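Local coordinates for activating signal cointegrator 1 complex subunit 3 (Homo sapiens, PDB 6YXQ), which unwinds duplex DNA as an ATP-driven 3'-5' helicase in alkylation repair and helps rescue stalled ribosomes, its N-terminal part represented here being required for binding ASCC2, at residues Asn139-Ile142 / Ser143-Gln147; Lys61-Lys64 / Ser65-Gln68; Ile54-Phe57 / Leu58-Leu62; Asn71-Leu74 / Lys75-Leu78; Ser130-Ala133 / Ala134-Thr138. All coordinates share one frame; numbering follows the deposited sequence.

Contact 1 of 5, residues Asn139-Ile142 / Ser143-Gln147; sequences NRII and SHFSQ
The CD1 methyl of Ile142 lies over one face of the Phe145 phenyl ring, 3.8 Å from the ring centroid, in a CH-pi contact set somewhat toward the rim. CG1 of Ile142 stands anti to the carbonyl carbon (chi1 -60°) and the second torsion folds CD1 forward, which delivers the methyl to the ring. Ile141 approaches differently: it runs alongside Phe145, pointing the same way, with CG2 3.9 Å from CE1. Branched aliphatic chains suit this place because Ile142 can offer a methyl to the face while Ile141 packs beside the ring.

The polar contacts close the helix. Ser143 N still bonds to Asn139 O, while Ser143 OG donates to Arg140 O at 2.6 Å, a little out of the carbonyl plane. A small hydroxyl side chain can fold back in this way and add a bond to a carbonyl of the last helical turn. The His144 ring turns its edge to the same oxygen. His144 N binds Ile141 O, and Phe145 N binds Ile142 O at 2.8 Å, closing a type I beta turn; Ser146 then caps the next helix through Asp149 N.

The turn joins helix 128-142 to helix 147-163. Arg140 reaches Asp73 on helix 64-85, Ile141 packs on that helix and on Phe102 of helix 91-105, and Phe145 rests on Leu58 of helix 51-61.

Contact 2 of 5, residues Lys61-Lys64 / Ser65-Gln68; sequences KLEK and SKMQ
Leu62 and Met67 face each other across the start of a helix, with CB of Leu62 4.2 Å from SD of Met67. CG of Met67 stands anti to its own carbonyl carbon (chi1 -75°), and bends at chi2 and chi3 carry CE on to Asn59 of helix 51-61. A flexible, unbranched residue is suited to such a curl, and leucine gives it a compact apolar partner.

On the solvent side Glu63 and Ser65 meet through polar atoms. Ser65 OG donates to Glu63 OE2 at 2.8 Å, reaching the oxygen on its anti side and from 33° out of the carboxylate plane. A short hydroxyl near the helix start can donate to an acid two residues earlier. The rest of the Glu63 chain is extended, and its CG lies 4.1 Å from CG of Lys66. OE1 of Glu63 stays 6.0 Å from NZ of Lys66.

Backbone bonds start the helix beneath these groups. Glu63 O takes Met67 N at 3.0 Å, nearly straight and in the carbonyl plane, plus a weak bond from Lys66 N; Lys64 O takes Gln68 N. The Glu63 carboxylate, at the N-terminal end, probably interacts favourably with the helix dipole.

With Glu63 at the N-cap, the apolar pair joins the residue before the cap to the fourth residue of the helix, the spacing that defines a hydrophobic staple, here opening helix 64-85.

Contact 3 of 5, residues Ile54-Phe57 / Leu58-Leu62; sequences IIKF and LNEKL
Lys61 lays its aliphatic stem over one face of the Phe57 ring: CG sits 3.8 Å from the ring centroid, 18° off the ring normal, and CE also comes near the far rim at CZ and CE2. CG of Phe57, anti to the backbone N (chi1 -174°), slants the ring toward the C-terminal end of the helix, where Lys61 crosses it. Bends along the lysine chain bring CG and CE to the ring while the ammonium group goes on to a long, weak ion pair with Asp149; lysine suits the place by joining a long apolar stem to a charged end.

One turn back, Ile54 and Leu58 lie side by side, CG2 to CD1 3.9 Å apart, on the buried side of the helix.

The backbone spaces these pairs. Leu58 N bonds to Ile54 O at 2.9 Å, but Lys61 N to Phe57 O is only weak as the helix runs out. Ile55 O is gripped twice, by Asn59 N and, at 3.0 Å, by Asn59 ND2, from opposite faces of the carbonyl plane; asparagine is short enough to fold its amide back this way.

Farther out, Phe57 packs on helix 147-163, Ile54 on helix 91-105 and Leu58 on Leu74. Buried Ile54, Phe57 and Leu58 against exposed Lys56, Asn59 and Glu60 make helix 51-61 amphipathic, as in a helical bundle.

Contact 4 of 5, residues Asn71-Leu74 / Lys75-Leu78; sequences NEDL and KDIL
Lys75 lays its CD methylene against the carboxylate of Glu72, 3.7 Å from OE1, so that it is the aliphatic part of the lysine that packs on the acid. The Glu72 chain bends at its second torsion (chi2 -40°), bringing the acid back toward the lysine. NZ of Lys75 stays 4.4 Å from OE1 of Glu72, beyond a salt bridge, and any attraction from the ammonium group is probably modest at this exposed site.

Like charges meet one residue further on. OD1 of Asp73 and OD2 of Asp76 are 4.1 Å apart, with the two carboxylate planes turned 51° to each other. Arg140 from helix 128-142 lies by both: it forms a salt bridge with Asp73 and a long, weak ion pair with Asp76, and its positive charge probably eases the repulsion. Short acids suit a helix face where an arginine arrives from the neighbouring helix.

Hydrogen bonding is that of a regular alpha helix, four residues apart throughout. Lys75 N binds Asn71 O at 2.9 Å, and the bonds of Asp76 to Glu72, Ile77 to Asp73 and Leu78 to Leu74 are similar. The stretch is the middle of helix 64-85, which packs among three other helices of a bundle.

Apolar contacts turn inward. Leu74 packs on Trp51 of helix 51-61; Ile77 fits between helices 91-105 and 128-142, touching Phe102 and Ala137; Leu78 meets Ala98 and Trp51.

Contact 5 of 5, residues Ser130-Ala133 / Ala134-Thr138; sequences SATA and ACNAT
Four backbone bonds, each spanning four residues and with N-H...O angles of 160-167°, run from Ala134 N to Ser130 O through Ala137 N to Ala133 O in unbroken alpha-helical geometry, with Asn136 N 2.9 Å from Thr132 O as one example.

Among the side chains, Thr132 and Asn136 lie side by side along the exposed face, pointing the same way. The CG2 methyl of Thr132 meets ND2 of Asn136 at 3.8 Å. That methyl is anti to the backbone N (chi1 -79° for OG1), which carries it along the helix toward the amide. The amide carbon CG of Asn136 is 3.3 Å from Thr132 O, and no hydrogen bond joins the amide to that carbonyl.

Thr138 folds its hydroxyl back onto the helix: OG1 donates to Ala134 O at 2.7 Å. The same oxygen accepts Thr138 N at 2.9 Å, the two donors arriving from opposite faces of the carbonyl plane. The Thr138 side chain packs against Phe102 and Phe105 of helix 91-105.

The alanines keep the helix slim. Ala134 meets Leu101 of helix 91-105 and Ala80 of helix 64-85, Ala137 meets Asp76, and Cys135 lies against Phe105.

Small residues probably allow close approach of neighbouring helices, as where Ala134 meets Ala80, while the hydroxyl-to-carbonyl bond gives the hydroxyl of a buried threonine a partner within its own helix.

Contacts 1, 3 and 4 meet around Leu58, Phe145, Ile141 and Leu74; contact 2 joins them through Leu62, whose CD1 is 3.9 Å from Phe145 CE1. Leu58 CD2 of contact 3 is 3.5 Å from Phe145 CZ of contact 1. Contacts 2 and 3 share Lys61 and Leu62, where helix 51-61 ends and the link to helix 64-85 begins. Arg140 NE of contact 1 lies 2.6 Å from Asp73 OD1 of contact 4, while Ala137 CB of contact 5 touches Ile77 CG1 farther along the same pair of helices. Contact 5 stands apart from contacts 2 and 3, nearest atoms about 9 and 8 Å away. All lie in the region required for interaction with ASCC2, though none of their segments touches the other chain.

Contact 1 of 5, residues Asn139-Ile142 / Ser143-Gln147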
loop_
_atom_site.group_PDB
_atom_site.type_symbol
_atom_site.label_atom_id
_atom_site.label_comp_id
_atom_site.label_asym_id
_atom_site.label_seq_id
_atom_site.Cartn_x
_atom_site.Cartn_y
_atom_site.Cartn_z
ATOM N N ASN A 139 20.492 -23.184 -27.092
ATOM C CA ASN A 139 19.922 -24.524 -27.155
ATOM C C ASN A 139 20.936 -25.532 -27.671
ATOM O O ASN A 139 20.923 -26.696 -27.251
ATOM C CB ASN A 139 18.662 -24.519 -28.014
ATOM C CG ASN A 139 17.441 -24.119 -27.225
ATOM O OD1 ASN A 139 16.800 -24.950 -26.583
ATOM N ND2 ASN A 139 17.127 -22.835 -27.243
ATOM N N ARG A 140 21.825 -25.103 -28.570
ATOM C CA ARG A 140 22.944 -25.951 -28.950
ATOM C C ARG A 140 23.760 -26.336 -27.728
ATOM O O ARG A 140 24.105 -27.509 -27.551
ATOM C CB ARG A 140 23.822 -25.242 -29.984
ATOM C CG ARG A 140 23.426 -25.492 -31.433
ATOM C CD ARG A 140 24.540 -25.108 -32.397
ATOM N NE ARG A 140 24.862 -23.684 -32.318
ATOM C CZ ARG A 140 24.212 -22.723 -32.971
ATOM N NH1 ARG A 140 23.192 -23.024 -33.767
ATOM N NH2 ARG A 140 24.582 -21.458 -32.826
ATOM N N ILE A 141 24.055 -25.364 -26.859
ATOM C CA ILE A 141 24.844 -25.655 -25.662
ATOM C C ILE A 141 24.098 -26.621 -24.744
ATOM O O ILE A 141 24.655 -27.628 -24.288
ATOM C CB ILE A 141 25.208 -24.356 -24.924
ATOM C CG1 ILE A 141 26.328 -23.628 -25.653
ATOM C CG2 ILE A 141 25.631 -24.654 -23.494
ATOM C CD1 ILE A 141 26.778 -22.366 -24.940
ATOM N N ILE A 142 22.827 -26.328 -24.458
ATOM C CA ILE A 142 22.073 -27.144 -23.507
ATOM C C ILE A 142 21.870 -28.558 -24.039
ATOM O O ILE A 142 21.715 -29.509 -23.260
ATOM C CB ILE A 142 20.728 -26.471 -23.166
ATOM C CG1 ILE A 142 20.958 -25.094 -22.540
ATOM C CG2 ILE A 142 19.934 -27.319 -22.196
ATOM C CD1 ILE A 142 21.634 -25.148 -21.196
ATOM N N SER A 143 21.886 -28.732 -25.362
ATOM C CA SER A 143 21.763 -30.070 -25.924
ATOM C C SER A 143 22.892 -30.997 -25.488
ATOM O O SER A 143 22.784 -32.212 -25.689
ATOM C CB SER A 143 21.704 -29.990 -27.450
ATOM O OG SER A 143 22.987 -29.762 -28.004
ATOM N N HIS A 144 23.960 -30.461 -24.896
ATOM C CA HIS A 144 25.032 -31.271 -24.336
ATOM C C HIS A 144 24.865 -31.522 -22.840
ATOM O O HIS A 144 25.603 -32.337 -22.276
ATOM C CB HIS A 144 26.390 -30.604 -24.591
ATOM C CG HIS A 144 26.728 -30.452 -26.042
ATOM N ND1 HIS A 144 27.663 -31.243 -26.674
ATOM C CD2 HIS A 144 26.264 -29.597 -26.985
ATOM C CE1 HIS A 144 27.758 -30.887 -27.941
ATOM N NE2 HIS A 144 26.920 -29.888 -28.156
ATOM N N PHE A 145 23.926 -30.848 -22.183
ATOM C CA PHE A 145 23.716 -31.089 -20.763
ATOM C C PHE A 145 23.068 -32.448 -20.578
ATOM O O PHE A 145 22.192 -32.848 -21.350
ATOM C CB PHE A 145 22.824 -30.008 -20.131
ATOM C CG PHE A 145 23.521 -28.692 -19.859
ATOM C CD1 PHE A 145 24.552 -28.240 -20.670
ATOM C CD2 PHE A 145 23.105 -27.883 -18.815
ATOM C CE1 PHE A 145 25.167 -27.026 -20.427
ATOM C CE2 PHE A 145 23.716 -26.667 -18.569
ATOM C CZ PHE A 145 24.747 -26.239 -19.375
ATOM N N SER A 146 23.529 -33.173 -19.571
ATOM C CA SER A 146 22.682 -34.199 -19.001
ATOM C C SER A 146 21.665 -33.543 -18.083
ATOM O O SER A 146 21.802 -32.379 -17.688
ATOM C CB SER A 146 23.504 -35.224 -18.231
ATOM O OG SER A 146 23.999 -34.661 -17.032
ATOM N N GLN A 147 20.630 -34.310 -17.746
ATOM C CA GLN A 147 19.523 -33.727 -17.005
ATOM C C GLN A 147 19.892 -33.471 -15.543
ATOM O O GLN A 147 19.393 -32.512 -14.932
ATOM C CB GLN A 147 18.273 -34.610 -17.144
ATOM C CG GLN A 147 17.105 -33.737 -16.856
ATOM C CD GLN A 147 17.118 -33.308 -15.439
ATOM O OE1 GLN A 147 17.183 -34.102 -14.510
ATOM N NE2 GLN A 147 17.231 -32.027 -15.273
#

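Contact 2 of 5, residues Lys61-Lys64 / Ser65-Gln68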
loop_
_atom_site.group_PDB
_atom_site.type_symbol
_atom_site.label_atom_id
_atom_site.label_comp_id
_atom_site.label_asym_id
_atom_site.label_seq_id
_atom_site.Cartn_x
_atom_site.Cartn_y
_atom_site.Cartn_z
ATOM N N LYS A 61 31.271 -28.915 -15.811
ATOM C CA LYS A 61 30.302 -29.993 -15.966
ATOM C C LYS A 61 30.459 -30.787 -17.249
ATOM O O LYS A 61 29.876 -31.870 -17.356
ATOM C CB LYS A 61 28.868 -29.442 -15.923
ATOM C CG LYS A 61 28.498 -28.723 -14.643
ATOM C CD LYS A 61 28.782 -29.584 -13.433
ATOM C CE LYS A 61 27.665 -29.476 -12.414
ATOM N NZ LYS A 61 27.231 -30.824 -11.967
ATOM N N LEU A 62 31.205 -30.279 -18.225
ATOM C CA LEU A 62 31.263 -30.874 -19.549
ATOM C C LEU A 62 32.702 -31.205 -19.931
ATOM O O LEU A 62 33.650 -30.558 -19.474
ATOM C CB LEU A 62 30.634 -29.933 -20.583
ATOM C CG LEU A 62 29.211 -29.470 -20.243
ATOM C CD1 LEU A 62 28.628 -28.638 -21.358
ATOM C CD2 LEU A 62 28.293 -30.647 -19.942
ATOM N N GLU A 63 32.857 -32.223 -20.775
ATOM C CA GLU A 63 34.185 -32.648 -21.191
ATOM C C GLU A 63 34.748 -31.727 -22.269
ATOM O O GLU A 63 34.008 -31.060 -23.006
ATOM C CB GLU A 63 34.158 -34.091 -21.696
ATOM C CG GLU A 63 32.952 -34.451 -22.549
ATOM C CD GLU A 63 32.912 -35.930 -22.910
ATOM O OE1 GLU A 63 31.849 -36.562 -22.727
ATOM O OE2 GLU A 63 33.947 -36.461 -23.374
ATOM N N LYS A 64 36.084 -31.695 -22.341
ATOM C CA LYS A 64 36.785 -30.853 -23.308
ATOM C C LYS A 64 36.283 -31.111 -24.724
ATOM O O LYS A 64 36.178 -30.181 -25.547
ATOM C CB LYS A 64 38.289 -31.122 -23.192
ATOM C CG LYS A 64 39.190 -30.138 -23.916
ATOM C CD LYS A 64 40.658 -30.490 -23.691
ATOM C CE LYS A 64 41.583 -29.555 -24.457
ATOM N NZ LYS A 64 42.957 -30.108 -24.581
ATOM N N SER A 65 35.962 -32.378 -25.009
ATOM C CA SER A 65 35.340 -32.817 -26.251
ATOM C C SER A 65 34.273 -31.840 -26.727
ATOM O O SER A 65 34.351 -31.293 -27.836
ATOM C CB SER A 65 34.724 -34.205 -26.035
ATOM O OG SER A 65 35.506 -34.992 -25.146
ATOM N N LYS A 66 33.280 -31.593 -25.876
ATOM C CA LYS A 66 32.147 -30.759 -26.235
ATOM C C LYS A 66 32.365 -29.288 -25.905
ATOM O O LYS A 66 31.713 -28.428 -26.516
ATOM C CB LYS A 66 30.892 -31.306 -25.544
ATOM C CG LYS A 66 30.796 -32.833 -25.669
ATOM C CD LYS A 66 29.431 -33.389 -25.286
ATOM C CE LYS A 66 28.866 -34.289 -26.395
ATOM N NZ LYS A 66 27.394 -34.544 -26.261
ATOM N N MET A 67 33.276 -28.978 -24.977
ATOM C CA MET A 67 33.653 -27.583 -24.767
ATOM C C MET A 67 34.205 -26.957 -26.044
ATOM O O MET A 67 34.019 -25.753 -26.277
ATOM C CB MET A 67 34.677 -27.467 -23.638
ATOM C CG MET A 67 34.092 -27.637 -22.243
ATOM S SD MET A 67 32.723 -26.514 -21.870
ATOM C CE MET A 67 33.472 -24.912 -22.150
ATOM N N GLN A 68 34.874 -27.756 -26.883
ATOM C CA GLN A 68 35.382 -27.234 -28.154
ATOM C C GLN A 68 34.286 -26.552 -28.979
ATOM O O GLN A 68 34.467 -25.429 -29.466
ATOM C CB GLN A 68 36.045 -28.357 -28.958
ATOM C CG GLN A 68 36.933 -27.851 -30.091
ATOM C CD GLN A 68 36.964 -28.780 -31.294
ATOM O OE1 GLN A 68 35.924 -29.222 -31.781
ATOM N NE2 GLN A 68 38.165 -29.075 -31.782
#

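Contact 3 of 5, residues Ile54-Phe57 / Leu58-Leu62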
loop_
_atom_site.group_PDB
_atom_site.type_symbol
_atom_site.label_atom_id
_atom_site.label_comp_id
_atom_site.label_asym_id
_atom_site.label_seq_id
_atom_site.Cartn_x
_atom_site.Cartn_y
_atom_site.Cartn_z
ATOM N N ILE A 54 28.784 -18.526 -15.655
ATOM C CA ILE A 54 28.218 -19.431 -16.652
ATOM C C ILE A 54 29.312 -20.258 -17.310
ATOM O O ILE A 54 29.165 -21.475 -17.494
ATOM C CB ILE A 54 27.397 -18.648 -17.694
ATOM C CG1 ILE A 54 26.069 -18.182 -17.096
ATOM C CG2 ILE A 54 27.123 -19.503 -18.908
ATOM C CD1 ILE A 54 25.296 -17.254 -17.999
ATOM N N ILE A 55 30.431 -19.631 -17.672
ATOM C CA ILE A 55 31.455 -20.448 -18.327
ATOM C C ILE A 55 32.200 -21.303 -17.302
ATOM O O ILE A 55 32.682 -22.393 -17.636
ATOM C CB ILE A 55 32.411 -19.598 -19.190
ATOM C CG1 ILE A 55 33.476 -18.900 -18.352
ATOM C CG2 ILE A 55 31.633 -18.589 -20.040
ATOM C CD1 ILE A 55 34.627 -18.393 -19.191
ATOM N N LYS A 56 32.256 -20.877 -16.032
ATOM C CA LYS A 56 32.762 -21.770 -14.994
ATOM C C LYS A 56 31.910 -23.028 -14.905
ATOM O O LYS A 56 32.434 -24.147 -14.918
ATOM C CB LYS A 56 32.808 -21.064 -13.640
ATOM C CG LYS A 56 33.413 -21.933 -12.533
ATOM C CD LYS A 56 33.638 -21.169 -11.238
ATOM C CE LYS A 56 32.323 -20.861 -10.548
ATOM N NZ LYS A 56 32.468 -20.641 -9.083
ATOM N N PHE A 57 30.588 -22.859 -14.814
ATOM C CA PHE A 57 29.687 -24.008 -14.790
ATOM C C PHE A 57 29.907 -24.899 -16.005
ATOM O O PHE A 57 30.101 -26.112 -15.874
ATOM C CB PHE A 57 28.232 -23.539 -14.727
ATOM C CG PHE A 57 27.235 -24.659 -14.563
ATOM C CD1 PHE A 57 26.813 -25.401 -15.651
ATOM C CD2 PHE A 57 26.714 -24.961 -13.317
ATOM C CE1 PHE A 57 25.901 -26.431 -15.497
ATOM C CE2 PHE A 57 25.799 -25.985 -13.157
ATOM C CZ PHE A 57 25.392 -26.721 -14.249
ATOM N N LEU A 58 29.877 -24.309 -17.202
ATOM C CA LEU A 58 30.000 -25.100 -18.423
ATOM C C LEU A 58 31.292 -25.910 -18.440
ATOM O O LEU A 58 31.286 -27.089 -18.816
ATOM C CB LEU A 58 29.926 -24.185 -19.642
ATOM C CG LEU A 58 28.586 -23.496 -19.894
ATOM C CD1 LEU A 58 28.730 -22.382 -20.920
ATOM C CD2 LEU A 58 27.581 -24.515 -20.358
ATOM N N ASN A 59 32.414 -25.301 -18.030
ATOM C CA ASN A 59 33.691 -26.012 -18.048
ATOM C C ASN A 59 33.765 -27.059 -16.947
ATOM O O ASN A 59 34.446 -28.080 -17.099
ATOM C CB ASN A 59 34.846 -25.021 -17.902
ATOM C CG ASN A 59 35.275 -24.429 -19.225
ATOM O OD1 ASN A 59 35.947 -25.083 -20.016
ATOM N ND2 ASN A 59 34.885 -23.184 -19.474
ATOM N N GLU A 60 33.076 -26.818 -15.839
ATOM C CA GLU A 60 33.107 -27.717 -14.699
ATOM C C GLU A 60 32.266 -28.968 -14.920
ATOM O O GLU A 60 32.539 -29.997 -14.293
ATOM C CB GLU A 60 32.632 -26.943 -13.463
ATOM C CG GLU A 60 32.679 -27.666 -12.140
ATOM C CD GLU A 60 32.033 -26.846 -11.040
ATOM O OE1 GLU A 60 30.994 -27.273 -10.496
ATOM O OE2 GLU A 60 32.562 -25.763 -10.720
ATOM N N LYS A 61 31.271 -28.915 -15.811
ATOM C CA LYS A 61 30.302 -29.993 -15.966
ATOM C C LYS A 61 30.459 -30.787 -17.249
ATOM O O LYS A 61 29.876 -31.870 -17.356
ATOM C CB LYS A 61 28.868 -29.442 -15.923
ATOM C CG LYS A 61 28.498 -28.723 -14.643
ATOM C CD LYS A 61 28.782 -29.584 -13.433
ATOM C CE LYS A 61 27.665 -29.476 -12.414
ATOM N NZ LYS A 61 27.231 -30.824 -11.967
ATOM N N LEU A 62 31.205 -30.279 -18.225
ATOM C CA LEU A 62 31.263 -30.874 -19.549
ATOM C C LEU A 62 32.702 -31.205 -19.931
ATOM O O LEU A 62 33.650 -30.558 -19.474
ATOM C CB LEU A 62 30.634 -29.933 -20.583
ATOM C CG LEU A 62 29.211 -29.470 -20.243
ATOM C CD1 LEU A 62 28.628 -28.638 -21.358
ATOM C CD2 LEU A 62 28.293 -30.647 -19.942
#

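Contact 4 of 5, residues Asn71-Leu74 / Lys75-Leu78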
loop_
_atom_site.group_PDB
_atom_site.type_symbol
_atom_site.label_atom_id
_atom_site.label_comp_id
_atom_site.label_asym_id
_atom_site.label_seq_id
_atom_site.Cartn_x
_atom_site.Cartn_y
_atom_site.Cartn_z
ATOM N N ASN A 71 32.408 -23.424 -27.108
ATOM C CA ASN A 71 33.048 -22.109 -27.161
ATOM C C ASN A 71 32.604 -21.317 -28.391
ATOM O O ASN A 71 32.392 -20.099 -28.310
ATOM C CB ASN A 71 34.566 -22.263 -27.116
ATOM C CG ASN A 71 35.059 -22.733 -25.756
ATOM O OD1 ASN A 71 34.261 -23.074 -24.878
ATOM N ND2 ASN A 71 36.378 -22.753 -25.576
ATOM N N GLU A 72 32.430 -21.986 -29.534
ATOM C CA GLU A 72 31.875 -21.298 -30.696
ATOM C C GLU A 72 30.434 -20.874 -30.442
ATOM O O GLU A 72 30.015 -19.782 -30.855
ATOM C CB GLU A 72 31.971 -22.190 -31.933
ATOM C CG GLU A 72 33.395 -22.420 -32.427
ATOM C CD GLU A 72 34.258 -21.169 -32.343
ATOM O OE1 GLU A 72 35.142 -21.107 -31.457
ATOM O OE2 GLU A 72 34.051 -20.245 -33.161
ATOM N N ASP A 73 29.660 -21.717 -29.753
ATOM C CA ASP A 73 28.297 -21.310 -29.404
ATOM C C ASP A 73 28.299 -20.060 -28.524
ATOM O O ASP A 73 27.521 -19.121 -28.750
ATOM C CB ASP A 73 27.567 -22.457 -28.713
ATOM C CG ASP A 73 27.293 -23.615 -29.651
ATOM O OD1 ASP A 73 26.983 -23.357 -30.834
ATOM O OD2 ASP A 73 27.399 -24.779 -29.208
ATOM N N LEU A 74 29.177 -20.030 -27.520
ATOM C CA LEU A 74 29.284 -18.866 -26.646
ATOM C C LEU A 74 29.740 -17.633 -27.406
ATOM O O LEU A 74 29.356 -16.514 -27.054
ATOM C CB LEU A 74 30.256 -19.144 -25.506
ATOM C CG LEU A 74 29.899 -20.251 -24.523
ATOM C CD1 LEU A 74 31.171 -20.744 -23.844
ATOM C CD2 LEU A 74 28.868 -19.769 -23.503
ATOM N N LYS A 75 30.575 -17.808 -28.433
ATOM C CA LYS A 75 30.954 -16.665 -29.259
ATOM C C LYS A 75 29.762 -16.151 -30.057
ATOM O O LYS A 75 29.613 -14.939 -30.252
ATOM C CB LYS A 75 32.112 -17.044 -30.182
ATOM C CG LYS A 75 33.449 -17.168 -29.459
ATOM C CD LYS A 75 34.568 -17.638 -30.381
ATOM C CE LYS A 75 35.935 -17.240 -29.831
ATOM N NZ LYS A 75 36.278 -17.965 -28.569
ATOM N N ASP A 76 28.902 -17.062 -30.524
ATOM C CA ASP A 76 27.662 -16.636 -31.170
ATOM C C ASP A 76 26.816 -15.796 -30.221
ATOM O O ASP A 76 26.263 -14.755 -30.611
ATOM C CB ASP A 76 26.870 -17.851 -31.656
ATOM C CG ASP A 76 27.559 -18.588 -32.796
ATOM O OD1 ASP A 76 28.256 -17.940 -33.609
ATOM O OD2 ASP A 76 27.396 -19.826 -32.880
ATOM N N ILE A 77 26.714 -16.232 -28.962
ATOM C CA ILE A 77 25.939 -15.476 -27.975
ATOM C C ILE A 77 26.584 -14.118 -27.702
ATOM O O ILE A 77 25.892 -13.102 -27.549
ATOM C CB ILE A 77 25.772 -16.285 -26.675
ATOM C CG1 ILE A 77 25.092 -17.623 -26.950
ATOM C CG2 ILE A 77 24.965 -15.494 -25.666
ATOM C CD1 ILE A 77 24.993 -18.510 -25.725
ATOM N N LEU A 78 27.917 -14.079 -27.615
ATOM C CA LEU A 78 28.611 -12.813 -27.399
ATOM C C LEU A 78 28.365 -11.849 -28.550
ATOM O O LEU A 78 28.172 -10.647 -28.333
ATOM C CB LEU A 78 30.109 -13.053 -27.233
ATOM C CG LEU A 78 30.549 -13.642 -25.900
ATOM C CD1 LEU A 78 31.945 -14.226 -26.021
ATOM C CD2 LEU A 78 30.477 -12.579 -24.816
#

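Contact 5 of 5, residues Ser130-Ala133 / Ala134-Thr138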
loop_
_atom_site.group_PDB
_atom_site.type_symbol
_atom_site.label_atom_id
_atom_site.label_comp_id
_atom_site.label_asym_id
_atom_site.label_seq_id
_atom_site.Cartn_x
_atom_site.Cartn_y
_atom_site.Cartn_z
ATOM N N SER A 130 18.924 -11.262 -33.705
ATOM C CA SER A 130 19.957 -11.580 -32.722
ATOM C C SER A 130 19.398 -12.392 -31.569
ATOM O O SER A 130 20.095 -13.246 -31.006
ATOM C CB SER A 130 20.603 -10.294 -32.202
ATOM O OG SER A 130 21.264 -9.612 -33.252
ATOM N N ALA A 131 18.154 -12.116 -31.186
ATOM C CA ALA A 131 17.474 -12.983 -30.234
ATOM C C ALA A 131 17.402 -14.411 -30.759
ATOM O O ALA A 131 17.652 -15.368 -30.016
ATOM C CB ALA A 131 16.079 -12.436 -29.938
ATOM N N THR A 132 17.074 -14.572 -32.046
ATOM C CA THR A 132 17.057 -15.911 -32.637
ATOM C C THR A 132 18.440 -16.551 -32.573
ATOM O O THR A 132 18.579 -17.725 -32.209
ATOM C CB THR A 132 16.571 -15.871 -34.088
ATOM O OG1 THR A 132 15.142 -15.772 -34.123
ATOM C CG2 THR A 132 16.985 -17.143 -34.809
ATOM N N ALA A 133 19.475 -15.793 -32.939
ATOM C CA ALA A 133 20.830 -16.337 -32.941
ATOM C C ALA A 133 21.241 -16.799 -31.548
ATOM O O ALA A 133 21.783 -17.902 -31.374
ATOM C CB ALA A 133 21.807 -15.291 -33.468
ATOM N N ALA A 134 20.989 -15.954 -30.542
ATOM C CA ALA A 134 21.345 -16.280 -29.165
ATOM C C ALA A 134 20.558 -17.479 -28.650
ATOM O O ALA A 134 21.110 -18.330 -27.943
ATOM C CB ALA A 134 21.116 -15.067 -28.267
ATOM N N CYS A 135 19.270 -17.568 -28.993
ATOM C CA CYS A 135 18.485 -18.724 -28.576
ATOM C C CYS A 135 18.994 -20.008 -29.227
ATOM O O CYS A 135 19.078 -21.053 -28.570
ATOM C CB CYS A 135 17.014 -18.501 -28.906
ATOM S SG CYS A 135 15.997 -19.931 -28.561
ATOM N N ASN A 136 19.345 -19.951 -30.516
ATOM C CA ASN A 136 19.882 -21.134 -31.182
ATOM C C ASN A 136 21.187 -21.583 -30.537
ATOM O O ASN A 136 21.381 -22.778 -30.280
ATOM C CB ASN A 136 20.085 -20.863 -32.674
ATOM C CG ASN A 136 18.774 -20.773 -33.436
ATOM O OD1 ASN A 136 17.704 -20.988 -32.872
ATOM N ND2 ASN A 136 18.854 -20.438 -34.720
ATOM N N ALA A 137 22.091 -20.641 -30.261
ATOM C CA ALA A 137 23.356 -21.004 -29.628
ATOM C C ALA A 137 23.136 -21.589 -28.236
ATOM O O ALA A 137 23.770 -22.585 -27.859
ATOM C CB ALA A 137 24.272 -19.787 -29.565
ATOM N N THR A 138 22.229 -20.992 -27.463
ATOM C CA THR A 138 21.959 -21.493 -26.122
ATOM C C THR A 138 21.403 -22.907 -26.157
ATOM O O THR A 138 21.782 -23.751 -25.336
ATOM C CB THR A 138 20.985 -20.566 -25.408
ATOM O OG1 THR A 138 21.496 -19.230 -25.450
ATOM C CG2 THR A 138 20.825 -21.002 -23.978
#